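Hypothetical protein PH1789 (Pyrococcus horikoshii, PDB 1WR2) is of unknown function but belongs to the ATP-grasp family, whose members share a fold built from two alpha-beta lobes. Local coordinates at residues E4-I9 and D202-Y207; A19-E24 and M64-L69; Q27-Y32 and S198-D203; G133-F138 and F153-I158; D206-M211 and I232-K237. All blocks are in the same frame, centred on the assembly; numbering follows the deposited sequence.

Contact 1. Residues E4-I9 and D202-Y207; sequences EAVRVI and DDLKDY
V6 and I9, one helical turn apart on helix 3-14, press their methyl groups against L204 and Y207, where the chain leaves helix 187-203. The two branches of V6 divide the work. CG1, anti to the backbone N (chi1 176°), meets the hydroxyl end of Y207, with CG1 to OH at 3.5 Å, while CG2 turns to L204 and lies 4.0 Å from its CD2. I9 splits in the same way: its CG2 sits obliquely against the near part of the Y207 ring, 3.8 Å from CD1, and its CD1 reaches the L204 methyl CD1, also at 3.8 Å. The ring is thus touched near its root by I9 and near its tip by V6. The forked end of L204 enters the hollow between V6 and I9, one methyl to each, and A5 CB adds a looser touch to L204 CD1 at 4.2 Å. Carbon meets carbon almost throughout, and the contact rests on how the methyl groups and the ring fit together. V28 of helix 22-30 lies on L204, and M1 touches both V6 and Y207. This is apolar packing of the N-terminal helix against the turn that leads from helix 187-203 into strand 208-218 in the ATP-grasp fold.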
# COMPACT_ATOMS: atom_id res chain seq x y z
N GLU A 4 7.69 13.47 10.12
CA GLU A 4 7.10 12.19 10.52
C GLU A 4 7.58 11.04 9.63
O GLU A 4 7.85 9.94 10.11
CB GLU A 4 5.58 12.27 10.49
CG GLU A 4 4.85 10.97 10.84
CD GLU A 4 5.34 10.33 12.14
OE1 GLU A 4 5.61 11.07 13.11
OE2 GLU A 4 5.45 9.09 12.18
N ALA A 5 7.69 11.31 8.33
CA ALA A 5 8.14 10.29 7.38
C ALA A 5 9.60 9.93 7.64
O ALA A 5 9.95 8.76 7.70
CB ALA A 5 7.97 10.80 5.94
N VAL A 6 10.44 10.95 7.79
CA VAL A 6 11.86 10.74 8.04
C VAL A 6 12.06 10.01 9.36
O VAL A 6 13.02 9.26 9.53
CB VAL A 6 12.63 12.09 8.09
CG1 VAL A 6 14.09 11.85 8.45
CG2 VAL A 6 12.52 12.81 6.76
N ARG A 7 11.13 10.23 10.28
CA ARG A 7 11.20 9.60 11.60
C ARG A 7 10.97 8.10 11.48
O ARG A 7 11.78 7.30 11.94
CB ARG A 7 10.13 10.22 12.51
CG ARG A 7 10.44 10.10 14.00
CD ARG A 7 9.16 9.86 14.79
NE ARG A 7 8.73 8.47 14.67
CZ ARG A 7 7.50 8.04 14.95
NH1 ARG A 7 6.58 8.89 15.38
NH2 ARG A 7 7.21 6.75 14.83
N VAL A 8 9.86 7.72 10.86
CA VAL A 8 9.53 6.32 10.68
C VAL A 8 10.62 5.64 9.87
O VAL A 8 11.03 4.52 10.19
CB VAL A 8 8.17 6.16 9.96
CG1 VAL A 8 7.76 4.69 9.93
CG2 VAL A 8 7.10 6.98 10.68
N ILE A 9 11.11 6.32 8.84
CA ILE A 9 12.17 5.76 8.00
C ILE A 9 13.45 5.53 8.81
O ILE A 9 14.00 4.43 8.81
CB ILE A 9 12.48 6.70 6.81
CG1 ILE A 9 11.32 6.67 5.81
CG2 ILE A 9 13.77 6.26 6.13
CD1 ILE A 9 11.48 7.62 4.64
N ASP A 202 10.36 12.67 -4.19
CA ASP A 202 11.33 13.72 -4.45
C ASP A 202 11.96 14.14 -3.11
O ASP A 202 13.18 14.25 -2.99
CB ASP A 202 10.63 14.90 -5.14
CG ASP A 202 11.60 15.93 -5.70
OD1 ASP A 202 12.65 15.53 -6.24
OD2 ASP A 202 11.30 17.13 -5.63
N ASP A 203 11.13 14.35 -2.10
CA ASP A 203 11.60 14.73 -0.77
C ASP A 203 12.53 13.70 -0.17
O ASP A 203 13.58 14.03 0.38
CB ASP A 203 10.42 14.90 0.18
CG ASP A 203 9.79 16.25 0.08
OD1 ASP A 203 10.09 16.98 -0.89
OD2 ASP A 203 8.98 16.58 0.97
N LEU A 204 12.13 12.44 -0.28
CA LEU A 204 12.89 11.34 0.29
C LEU A 204 13.74 10.56 -0.70
O LEU A 204 14.06 9.39 -0.45
CB LEU A 204 11.91 10.38 0.97
CG LEU A 204 10.85 11.02 1.87
CD1 LEU A 204 9.80 9.98 2.23
CD2 LEU A 204 11.49 11.60 3.12
N LYS A 205 14.13 11.18 -1.81
CA LYS A 205 14.93 10.47 -2.80
C LYS A 205 16.21 9.80 -2.29
O LYS A 205 16.66 8.81 -2.86
CB LYS A 205 15.25 11.37 -4.00
CG LYS A 205 15.96 12.67 -3.68
CD LYS A 205 16.32 13.37 -4.99
CE LYS A 205 16.74 14.82 -4.76
NZ LYS A 205 15.59 15.66 -4.29
N ASP A 206 16.79 10.32 -1.21
CA ASP A 206 18.00 9.70 -0.68
C ASP A 206 17.68 8.54 0.26
O ASP A 206 18.55 7.75 0.61
CB ASP A 206 18.86 10.73 0.06
CG ASP A 206 19.55 11.69 -0.89
OD1 ASP A 206 20.26 11.21 -1.81
OD2 ASP A 206 19.39 12.92 -0.72
N TYR A 207 16.41 8.45 0.65
CA TYR A 207 15.96 7.39 1.55
C TYR A 207 15.36 6.18 0.85
O TYR A 207 15.75 5.04 1.12
CB TYR A 207 14.90 7.94 2.51
CG TYR A 207 15.42 8.96 3.49
CD1 TYR A 207 16.30 8.59 4.51
CD2 TYR A 207 15.02 10.29 3.41
CE1 TYR A 207 16.77 9.53 5.43
CE2 TYR A 207 15.49 11.24 4.32
CZ TYR A 207 16.36 10.85 5.32
OH TYR A 207 16.82 11.79 6.22

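Contact 2. Residues A19-E24 and M64-L69; sequences AMVEYE and MSPQIL
A Met-aromatic contact and an apolar patch round V21 tie the start of helix 22-30 to the loop after strand 59-64, where an ST turn at S65 accompanies a type I beta turn from S65 to I68. M64 reaches across with a bent chain: its CG lies in the plane of the Y23 ring, at the edge, 3.7 Å from CD2, and its SD stands 5.2 Å from the ring centroid, 78° off the normal. The same SD is 3.8 Å from E22 CB. V21, the N-cap residue, sends CG1 over the S65-P66 peptide, 3.6 Å from P66 N; a chi1 of -64° sets CG1 anti to its own carbonyl carbon. Farther along, L69 CD1 is pressed tightly on A19 CB at 3.5 Å. The turn is held by I68 N bonding to S65 O, and S65 OG accepts from Q67 N as well as bonding E106 O. On the helix side, V21 N gives a 2.8 Å bond to E24 OE1. The carboxylate of E22 is gripped by K26, K62 and K71. L41 of strand 40-42 packs on both Y23 and M64, while M20 turns to helix 3-14 and strand 225-234.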
# COMPACT_ATOMS: atom_id res chain seq x y z
N ALA A 19 13.59 -3.13 4.19
CA ALA A 19 12.20 -3.31 3.81
C ALA A 19 11.23 -2.90 4.92
O ALA A 19 11.32 -3.38 6.04
CB ALA A 19 11.94 -4.76 3.41
N MET A 20 10.31 -2.00 4.59
CA MET A 20 9.32 -1.55 5.56
C MET A 20 8.08 -2.44 5.50
O MET A 20 7.65 -2.84 4.41
CB MET A 20 8.91 -0.11 5.26
CG MET A 20 10.06 0.88 5.22
SD MET A 20 9.49 2.58 5.04
CE MET A 20 8.98 2.94 6.72
N VAL A 21 7.50 -2.74 6.65
CA VAL A 21 6.28 -3.55 6.68
C VAL A 21 5.10 -2.64 6.35
O VAL A 21 5.22 -1.43 6.41
CB VAL A 21 6.08 -4.24 8.07
CG1 VAL A 21 7.22 -5.23 8.32
CG2 VAL A 21 6.02 -3.20 9.16
N GLU A 22 3.97 -3.23 6.00
CA GLU A 22 2.81 -2.46 5.59
C GLU A 22 2.44 -1.27 6.47
O GLU A 22 2.21 -0.18 5.95
CB GLU A 22 1.59 -3.38 5.46
CG GLU A 22 0.37 -2.70 4.85
CD GLU A 22 -0.80 -3.66 4.65
OE1 GLU A 22 -0.59 -4.89 4.75
OE2 GLU A 22 -1.92 -3.18 4.40
N TYR A 23 2.39 -1.45 7.79
CA TYR A 23 2.00 -0.33 8.64
C TYR A 23 3.03 0.78 8.65
O TYR A 23 2.67 1.95 8.77
CB TYR A 23 1.67 -0.80 10.07
CG TYR A 23 2.85 -1.05 10.98
CD1 TYR A 23 3.54 0.01 11.58
CD2 TYR A 23 3.28 -2.35 11.24
CE1 TYR A 23 4.64 -0.23 12.42
CE2 TYR A 23 4.37 -2.60 12.08
CZ TYR A 23 5.04 -1.54 12.66
OH TYR A 23 6.12 -1.79 13.46
N GLU A 24 4.31 0.44 8.50
CA GLU A 24 5.37 1.46 8.50
C GLU A 24 5.33 2.25 7.20
O GLU A 24 5.51 3.46 7.19
CB GLU A 24 6.76 0.82 8.64
CG GLU A 24 6.94 0.03 9.91
CD GLU A 24 8.22 -0.79 9.91
OE1 GLU A 24 8.57 -1.33 8.84
OE2 GLU A 24 8.87 -0.88 10.97
N MET A 64 2.17 -8.73 10.54
CA MET A 64 3.29 -7.85 10.22
C MET A 64 4.60 -8.48 10.63
O MET A 64 4.80 -8.83 11.79
CB MET A 64 3.12 -6.50 10.94
CG MET A 64 1.90 -5.70 10.48
SD MET A 64 2.08 -5.08 8.78
CE MET A 64 1.11 -6.25 7.85
N SER A 65 5.50 -8.65 9.67
CA SER A 65 6.81 -9.24 9.91
C SER A 65 7.77 -8.83 8.81
O SER A 65 7.47 -8.98 7.62
CB SER A 65 6.73 -10.77 9.94
OG SER A 65 8.03 -11.32 10.05
N PRO A 66 8.95 -8.31 9.18
CA PRO A 66 9.95 -7.89 8.20
C PRO A 66 10.40 -9.07 7.34
O PRO A 66 10.91 -8.89 6.24
CB PRO A 66 11.09 -7.37 9.06
CG PRO A 66 10.41 -6.96 10.35
CD PRO A 66 9.43 -8.07 10.55
N GLN A 67 10.20 -10.29 7.84
CA GLN A 67 10.60 -11.50 7.11
C GLN A 67 9.50 -12.02 6.20
O GLN A 67 9.75 -12.88 5.36
CB GLN A 67 10.98 -12.62 8.08
CG GLN A 67 12.26 -12.39 8.85
CD GLN A 67 12.18 -11.19 9.75
OE1 GLN A 67 11.25 -11.06 10.55
NE2 GLN A 67 13.16 -10.29 9.64
N ILE A 68 8.29 -11.50 6.36
CA ILE A 68 7.16 -11.93 5.55
C ILE A 68 6.54 -10.73 4.85
O ILE A 68 5.49 -10.25 5.25
CB ILE A 68 6.09 -12.62 6.42
CG1 ILE A 68 6.75 -13.67 7.32
CG2 ILE A 68 5.05 -13.26 5.53
CD1 ILE A 68 5.80 -14.34 8.27
N LEU A 69 7.20 -10.25 3.80
CA LEU A 69 6.72 -9.10 3.05
C LEU A 69 5.60 -9.47 2.07
O LEU A 69 4.65 -8.71 1.88
CB LEU A 69 7.88 -8.44 2.30
CG LEU A 69 9.05 -7.98 3.17
CD1 LEU A 69 10.20 -7.52 2.27
CD2 LEU A 69 8.62 -6.85 4.11

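Contact 3. Residues Q27-Y32 and S198-D203; sequences QVLKAY and SKLVDD
Y32 extends over helix 187-203 with CG anti to its own carbonyl carbon (chi1 -84°), and L200 comes to meet it with CG anti to the backbone N. The Y32 ring lies over CA, CB and CG of L200. L200 CA sits over one face, 3.7 Å from the ring centroid and 18° off its normal, a CH-pi contact, and L200 CG reaches Y32 CD2 at 3.6 Å. Beyond the ring, the hydroxyl finds D203, one turn further along the helix: Y32 OH donates to D203 OD2 at 2.8 Å. It meets that oxygen on its anti side, slightly out of the carboxylate plane, and the ring and carboxylate planes are 65° apart. The other oxygen, OD1, takes K199 NZ through its syn lone pair at 2.8 Å, so both oxygens of D203 are engaged and the carboxylate is fixed in rotation; the lysine would be expected to stabilise its negative charge. K199 also lays CG at the ring edge, 3.8 Å from Y32 CE1. This is helix-to-helix packing in the ATP-grasp fold, with the tyrosine just past helix 22-30 reaching across to a helix that follows much later in the chain. The end of L200 goes on to L29 and V28: its CD1 touches L29 CD2 at 3.8 Å and V28 CG1 at 4.0 Å, V28 and L200 crossing at about a right angle. Strand 208-218 closes this apolar layer, I208 lying on L200 and M211 on L29, while A5 of helix 3-14 packs against Y32.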
# COMPACT_ATOMS: atom_id res chain seq x y z
N GLN A 27 2.51 4.73 7.20
CA GLN A 27 2.77 5.89 8.04
C GLN A 27 3.46 6.92 7.16
O GLN A 27 3.19 8.11 7.25
CB GLN A 27 3.67 5.51 9.21
CG GLN A 27 2.95 4.81 10.36
CD GLN A 27 3.91 4.31 11.42
OE1 GLN A 27 4.52 3.24 11.28
NE2 GLN A 27 4.08 5.09 12.48
N VAL A 28 4.37 6.46 6.30
CA VAL A 28 5.07 7.38 5.40
C VAL A 28 4.05 7.99 4.44
O VAL A 28 4.05 9.20 4.20
CB VAL A 28 6.14 6.64 4.58
CG1 VAL A 28 6.76 7.59 3.56
CG2 VAL A 28 7.22 6.10 5.51
N LEU A 29 3.16 7.16 3.92
CA LEU A 29 2.14 7.62 2.99
C LEU A 29 1.21 8.65 3.63
O LEU A 29 0.95 9.70 3.04
CB LEU A 29 1.34 6.43 2.46
CG LEU A 29 2.16 5.34 1.74
CD1 LEU A 29 1.23 4.29 1.15
CD2 LEU A 29 2.99 5.96 0.63
N LYS A 30 0.71 8.36 4.83
CA LYS A 30 -0.18 9.29 5.51
C LYS A 30 0.49 10.64 5.78
O LYS A 30 -0.16 11.68 5.71
CB LYS A 30 -0.67 8.69 6.84
CG LYS A 30 -1.69 7.57 6.67
CD LYS A 30 -2.28 7.10 8.00
CE LYS A 30 -1.23 6.46 8.88
NZ LYS A 30 -1.85 5.93 10.13
N ALA A 31 1.78 10.61 6.09
CA ALA A 31 2.53 11.82 6.38
C ALA A 31 2.49 12.79 5.20
O ALA A 31 2.78 13.98 5.35
CB ALA A 31 3.98 11.47 6.72
N TYR A 32 2.13 12.26 4.03
CA TYR A 32 2.04 13.08 2.82
C TYR A 32 0.60 13.24 2.35
O TYR A 32 0.33 13.62 1.21
CB TYR A 32 2.92 12.48 1.72
CG TYR A 32 4.37 12.91 1.84
CD1 TYR A 32 4.85 14.01 1.13
CD2 TYR A 32 5.25 12.26 2.70
CE1 TYR A 32 6.17 14.45 1.28
CE2 TYR A 32 6.57 12.69 2.86
CZ TYR A 32 7.01 13.79 2.14
OH TYR A 32 8.31 14.22 2.29
N SER A 198 4.82 11.64 -5.98
CA SER A 198 5.94 12.33 -6.62
C SER A 198 6.65 13.22 -5.60
O SER A 198 7.88 13.25 -5.54
CB SER A 198 5.42 13.17 -7.79
OG SER A 198 6.46 13.88 -8.44
N LYS A 199 5.87 13.95 -4.82
CA LYS A 199 6.38 14.86 -3.79
C LYS A 199 7.12 14.06 -2.72
O LYS A 199 8.26 14.38 -2.35
CB LYS A 199 5.21 15.64 -3.17
CG LYS A 199 5.55 16.43 -1.92
CD LYS A 199 6.68 17.43 -2.16
CE LYS A 199 6.99 18.22 -0.89
NZ LYS A 199 8.18 19.08 -1.05
N LEU A 200 6.46 13.02 -2.24
CA LEU A 200 7.02 12.14 -1.22
C LEU A 200 8.37 11.57 -1.67
O LEU A 200 9.35 11.62 -0.92
CB LEU A 200 6.02 11.00 -0.94
CG LEU A 200 6.26 9.94 0.14
CD1 LEU A 200 4.97 9.20 0.38
CD2 LEU A 200 7.35 8.96 -0.27
N VAL A 201 8.42 11.05 -2.89
CA VAL A 201 9.65 10.47 -3.42
C VAL A 201 10.74 11.51 -3.66
O VAL A 201 11.92 11.26 -3.38
CB VAL A 201 9.36 9.71 -4.73
CG1 VAL A 201 10.66 9.11 -5.29
CG2 VAL A 201 8.33 8.61 -4.46
N ASP A 202 10.36 12.67 -4.19
CA ASP A 202 11.33 13.72 -4.45
C ASP A 202 11.96 14.14 -3.11
O ASP A 202 13.18 14.25 -2.99
CB ASP A 202 10.63 14.90 -5.14
CG ASP A 202 11.60 15.93 -5.70
OD1 ASP A 202 12.65 15.53 -6.24
OD2 ASP A 202 11.30 17.13 -5.63
N ASP A 203 11.13 14.35 -2.10
CA ASP A 203 11.60 14.73 -0.77
C ASP A 203 12.53 13.70 -0.17
O ASP A 203 13.58 14.03 0.38
CB ASP A 203 10.42 14.90 0.18
CG ASP A 203 9.79 16.25 0.08
OD1 ASP A 203 10.09 16.98 -0.89
OD2 ASP A 203 8.98 16.58 0.97

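Contact 4. Residues G133-F138 and F153-I158; sequences GHAIMF and FRLVPI
I136 and R154 form the hydrogen-bonded pair of an antiparallel ladder, with strands 133-138 and 153-155 running 152° apart. I136 N gives to R154 O at 2.9 Å, and R154 N returns a bond to I136 O at 3.0 Å. A third backbone bond, V156 N to H134 O at 3.0 Å, carries the pairing past the end of the short strand. Weaker CA-H...O contacts fill in between, from A135 CA to R154 O and from F153 CA to I136 O. Among the apolar contacts, A135, M137, F153 and L155 share one face of the sheet: M137 CG rests on F153 CB at 3.8 Å, and A135 CB touches L155 CD2. On the I136 side, V156 CG2 meets I136 CB at 3.8 Å and the I158 methyl CG2 meets I136 CG2 at 3.7 Å, the two isoleucines crossing at about a right angle. L194 and V197 of helix 187-203 also pack on I136. For the polar side chains, R154 NH1 turns back to F153 O at 3.0 Å and pairs with E169, while H134 NE2 bonds I208 O. The backbone bonds thus set the register of the edge strand of the six-stranded antiparallel sheet, and apolar carbons pack its I136 face against helix 187-203.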
# COMPACT_ATOMS: atom_id res chain seq x y z
N GLY A 133 17.52 8.47 -12.12
CA GLY A 133 16.87 8.72 -10.85
C GLY A 133 15.53 8.00 -10.70
O GLY A 133 15.28 6.99 -11.36
N HIS A 134 14.67 8.53 -9.83
CA HIS A 134 13.37 7.92 -9.57
C HIS A 134 12.33 8.16 -10.66
O HIS A 134 12.27 9.22 -11.27
CB HIS A 134 12.78 8.41 -8.24
CG HIS A 134 13.52 7.92 -7.03
ND1 HIS A 134 14.59 8.60 -6.49
CD2 HIS A 134 13.36 6.81 -6.28
CE1 HIS A 134 15.05 7.93 -5.45
NE2 HIS A 134 14.32 6.84 -5.30
N ALA A 135 11.52 7.13 -10.88
CA ALA A 135 10.46 7.20 -11.86
C ALA A 135 9.19 6.69 -11.21
O ALA A 135 9.23 5.77 -10.38
CB ALA A 135 10.81 6.37 -13.08
N ILE A 136 8.07 7.29 -11.58
CA ILE A 136 6.78 6.90 -11.07
C ILE A 136 6.01 6.23 -12.21
O ILE A 136 6.04 6.70 -13.35
CB ILE A 136 6.02 8.13 -10.52
CG1 ILE A 136 4.71 7.69 -9.88
CG2 ILE A 136 5.80 9.14 -11.65
CD1 ILE A 136 4.11 8.76 -8.97
N MET A 137 5.35 5.12 -11.90
CA MET A 137 4.58 4.34 -12.88
C MET A 137 3.11 4.26 -12.51
O MET A 137 2.75 4.28 -11.32
CB MET A 137 5.12 2.90 -12.97
CG MET A 137 6.43 2.70 -13.71
SD MET A 137 7.87 3.53 -12.99
CE MET A 137 8.32 2.42 -11.63
N PHE A 138 2.27 4.12 -13.52
CA PHE A 138 0.83 3.99 -13.33
C PHE A 138 0.27 2.98 -14.32
O PHE A 138 0.72 2.92 -15.46
CB PHE A 138 0.12 5.32 -13.54
CG PHE A 138 -1.37 5.20 -13.54
CD1 PHE A 138 -2.07 4.97 -12.36
CD2 PHE A 138 -2.09 5.25 -14.74
CE1 PHE A 138 -3.44 4.80 -12.35
CE2 PHE A 138 -3.47 5.08 -14.75
CZ PHE A 138 -4.15 4.85 -13.56
N PHE A 153 5.03 5.68 -17.51
CA PHE A 153 5.92 6.22 -16.48
C PHE A 153 6.33 7.66 -16.76
O PHE A 153 6.09 8.19 -17.85
CB PHE A 153 7.17 5.33 -16.33
CG PHE A 153 8.25 5.61 -17.33
CD1 PHE A 153 9.22 6.58 -17.07
CD2 PHE A 153 8.30 4.93 -18.54
CE1 PHE A 153 10.24 6.86 -18.01
CE2 PHE A 153 9.30 5.20 -19.48
CZ PHE A 153 10.27 6.17 -19.21
N ARG A 154 6.95 8.28 -15.76
CA ARG A 154 7.41 9.65 -15.86
C ARG A 154 8.52 9.80 -14.82
O ARG A 154 8.53 9.09 -13.82
CB ARG A 154 6.26 10.61 -15.53
CG ARG A 154 5.99 11.69 -16.56
CD ARG A 154 5.94 11.13 -17.97
NE ARG A 154 4.87 11.73 -18.76
CZ ARG A 154 4.06 11.03 -19.53
NH1 ARG A 154 4.19 9.71 -19.61
NH2 ARG A 154 3.11 11.64 -20.23
N LEU A 155 9.46 10.71 -15.05
CA LEU A 155 10.53 10.91 -14.07
C LEU A 155 10.01 11.81 -12.95
O LEU A 155 9.25 12.75 -13.19
CB LEU A 155 11.76 11.53 -14.72
CG LEU A 155 12.46 10.63 -15.74
CD1 LEU A 155 13.74 11.30 -16.25
CD2 LEU A 155 12.79 9.29 -15.07
N VAL A 156 10.41 11.50 -11.73
CA VAL A 156 10.00 12.28 -10.57
C VAL A 156 11.00 13.44 -10.42
O VAL A 156 12.20 13.25 -10.59
CB VAL A 156 10.04 11.40 -9.30
CG1 VAL A 156 9.73 12.23 -8.06
CG2 VAL A 156 9.03 10.26 -9.44
N PRO A 157 10.52 14.65 -10.10
CA PRO A 157 9.13 15.06 -9.85
C PRO A 157 8.33 15.28 -11.13
O PRO A 157 8.87 15.70 -12.15
CB PRO A 157 9.31 16.35 -9.07
CG PRO A 157 10.49 16.97 -9.77
CD PRO A 157 11.44 15.79 -9.90
N ILE A 158 7.04 14.99 -11.06
CA ILE A 158 6.17 15.17 -12.21
C ILE A 158 5.26 16.37 -11.97
O ILE A 158 5.05 16.79 -10.83
CB ILE A 158 5.26 13.93 -12.43
CG1 ILE A 158 4.34 13.73 -11.22
CG2 ILE A 158 6.12 12.69 -12.66
CD1 ILE A 158 3.37 12.57 -11.35

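Contact 5. Residues D206-M211 and I232-K237; sequences DYIKEM and IILKPK
L234 and I208, then I232 and M211, pair as antiparallel non-hydrogen-bonded neighbours, and between them K209 and E210 both face I233, a classic beta bulge. I233 O takes two donors, K209 N at 2.8 Å and E210 N at 3.3 Å, both in its carbonyl plane, while I233 N gives to E210 O at 2.8 Å. Past the bulge, K235 N bonds Y207 O at 2.7 Å. The pair belongs to the hairpin of strands 208-218 and 225-234 in the six-stranded sheet, with strand 19-20 on the outer side of 225-234. The chain turns a corner at K209, and the side chains of I208 and L234 diverge. Even so, I208 CG1 stays 4.1 Å from L234 CD2 and reaches I232 CG2 as well. M211 CB lies 3.9 Å from I232 CG1 on the face covered by L29 and V28 of helix 22-30. On the other face E210 and I233 lie side by side, CG to CB at 3.8 Å, and the E210 carboxylate goes on to R231. K235 folds over the corner with a chain bent at chi2 and chi3: CG lies against K209 CB at 3.5 Å and CD crosses above the I208 carbonyl. Its ammonium ends on K205 O and in a salt bridge with E128.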
# COMPACT_ATOMS: atom_id res chain seq x y z
N ASP A 206 16.79 10.32 -1.21
CA ASP A 206 18.00 9.70 -0.68
C ASP A 206 17.68 8.54 0.26
O ASP A 206 18.55 7.75 0.61
CB ASP A 206 18.86 10.73 0.06
CG ASP A 206 19.55 11.69 -0.89
OD1 ASP A 206 20.26 11.21 -1.81
OD2 ASP A 206 19.39 12.92 -0.72
N TYR A 207 16.41 8.45 0.65
CA TYR A 207 15.96 7.39 1.55
C TYR A 207 15.36 6.18 0.85
O TYR A 207 15.75 5.04 1.12
CB TYR A 207 14.90 7.94 2.51
CG TYR A 207 15.42 8.96 3.49
CD1 TYR A 207 16.30 8.59 4.51
CD2 TYR A 207 15.02 10.29 3.41
CE1 TYR A 207 16.77 9.53 5.43
CE2 TYR A 207 15.49 11.24 4.32
CZ TYR A 207 16.36 10.85 5.32
OH TYR A 207 16.82 11.79 6.22
N ILE A 208 14.41 6.43 -0.04
CA ILE A 208 13.69 5.38 -0.76
C ILE A 208 14.32 4.87 -2.05
O ILE A 208 14.66 5.64 -2.95
CB ILE A 208 12.25 5.86 -1.06
CG1 ILE A 208 11.59 6.29 0.25
CG2 ILE A 208 11.45 4.75 -1.75
CD1 ILE A 208 10.34 7.12 0.05
N LYS A 209 14.46 3.55 -2.14
CA LYS A 209 15.01 2.90 -3.33
C LYS A 209 13.84 2.67 -4.28
O LYS A 209 13.88 3.06 -5.45
CB LYS A 209 15.65 1.57 -2.95
CG LYS A 209 16.24 0.79 -4.12
CD LYS A 209 16.89 -0.50 -3.61
CE LYS A 209 17.56 -1.29 -4.73
NZ LYS A 209 16.58 -1.77 -5.74
N GLU A 210 12.79 2.03 -3.76
CA GLU A 210 11.60 1.76 -4.56
C GLU A 210 10.36 1.58 -3.68
O GLU A 210 10.46 1.38 -2.47
CB GLU A 210 11.81 0.52 -5.44
CG GLU A 210 12.37 -0.69 -4.71
CD GLU A 210 12.67 -1.84 -5.65
OE1 GLU A 210 13.42 -1.64 -6.63
OE2 GLU A 210 12.16 -2.95 -5.40
N MET A 211 9.19 1.67 -4.30
CA MET A 211 7.96 1.50 -3.54
C MET A 211 6.78 1.36 -4.48
O MET A 211 6.90 1.48 -5.70
CB MET A 211 7.73 2.72 -2.64
CG MET A 211 7.37 3.99 -3.42
SD MET A 211 7.31 5.50 -2.42
CE MET A 211 5.72 5.38 -1.69
N ILE A 232 7.51 -0.30 0.79
CA ILE A 232 8.57 0.68 0.63
C ILE A 232 9.89 -0.01 0.95
O ILE A 232 10.03 -0.64 2.00
CB ILE A 232 8.38 1.89 1.57
CG1 ILE A 232 7.09 2.64 1.22
CG2 ILE A 232 9.57 2.83 1.47
CD1 ILE A 232 6.81 3.84 2.12
N ILE A 233 10.85 0.10 0.02
CA ILE A 233 12.18 -0.47 0.21
C ILE A 233 13.13 0.71 0.36
O ILE A 233 13.23 1.57 -0.53
CB ILE A 233 12.62 -1.31 -1.01
CG1 ILE A 233 11.65 -2.47 -1.23
CG2 ILE A 233 14.05 -1.83 -0.78
CD1 ILE A 233 11.41 -3.34 -0.00
N LEU A 234 13.84 0.76 1.48
CA LEU A 234 14.76 1.84 1.76
C LEU A 234 16.19 1.56 1.33
O LEU A 234 16.59 0.40 1.15
CB LEU A 234 14.74 2.16 3.26
CG LEU A 234 13.38 2.57 3.85
CD1 LEU A 234 13.49 2.61 5.37
CD2 LEU A 234 12.96 3.92 3.30
N LYS A 235 16.95 2.63 1.15
CA LYS A 235 18.35 2.55 0.76
C LYS A 235 19.17 2.57 2.04
O LYS A 235 18.89 3.35 2.96
CB LYS A 235 18.73 3.73 -0.14
CG LYS A 235 18.14 3.63 -1.54
CD LYS A 235 17.71 4.97 -2.11
CE LYS A 235 18.88 5.80 -2.58
NZ LYS A 235 18.37 6.95 -3.38
N PRO A 236 20.19 1.71 2.12
CA PRO A 236 21.11 1.60 3.27
C PRO A 236 22.07 2.82 3.43
O PRO A 236 22.49 3.44 2.47
CB PRO A 236 21.91 0.32 3.10
CG PRO A 236 21.92 0.00 1.61
CD PRO A 236 20.60 0.74 1.11
N LYS A 237 22.38 3.15 4.72
CA LYS A 237 23.41 4.17 5.09
C LYS A 237 23.14 5.66 4.65
O LYS A 237 22.64 6.47 5.41
CB LYS A 237 24.77 3.71 4.56
CG LYS A 237 25.91 4.57 5.13
CD LYS A 237 27.30 4.00 4.80
CE LYS A 237 28.43 4.93 5.24
NZ LYS A 237 29.72 4.33 4.92

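How the contacts relate
Contacts 1 and 3 lie closest, with centres about 7 Å apart; both end on helix 187-203 and share D202 and D203. Contact 5 follows from contact 1 through D206 and Y207, about 9 Å away, as that helix gives way to strand 208-218. Contacts 2, 4 and 5 reach the same six-stranded antiparallel sheet: M20 bonds I232 between contacts 2 and 5, and H134 bonds I208 between contacts 4 and 5. Contacts 2 and 4, about 24 Å apart between centres, do not touch. Along the chain both nest inside the loop closed by contact 1, whereas contacts 2 and 3 interleave. The N-terminal helices are thereby joined to the late helix and hairpin of the ATP-grasp fold.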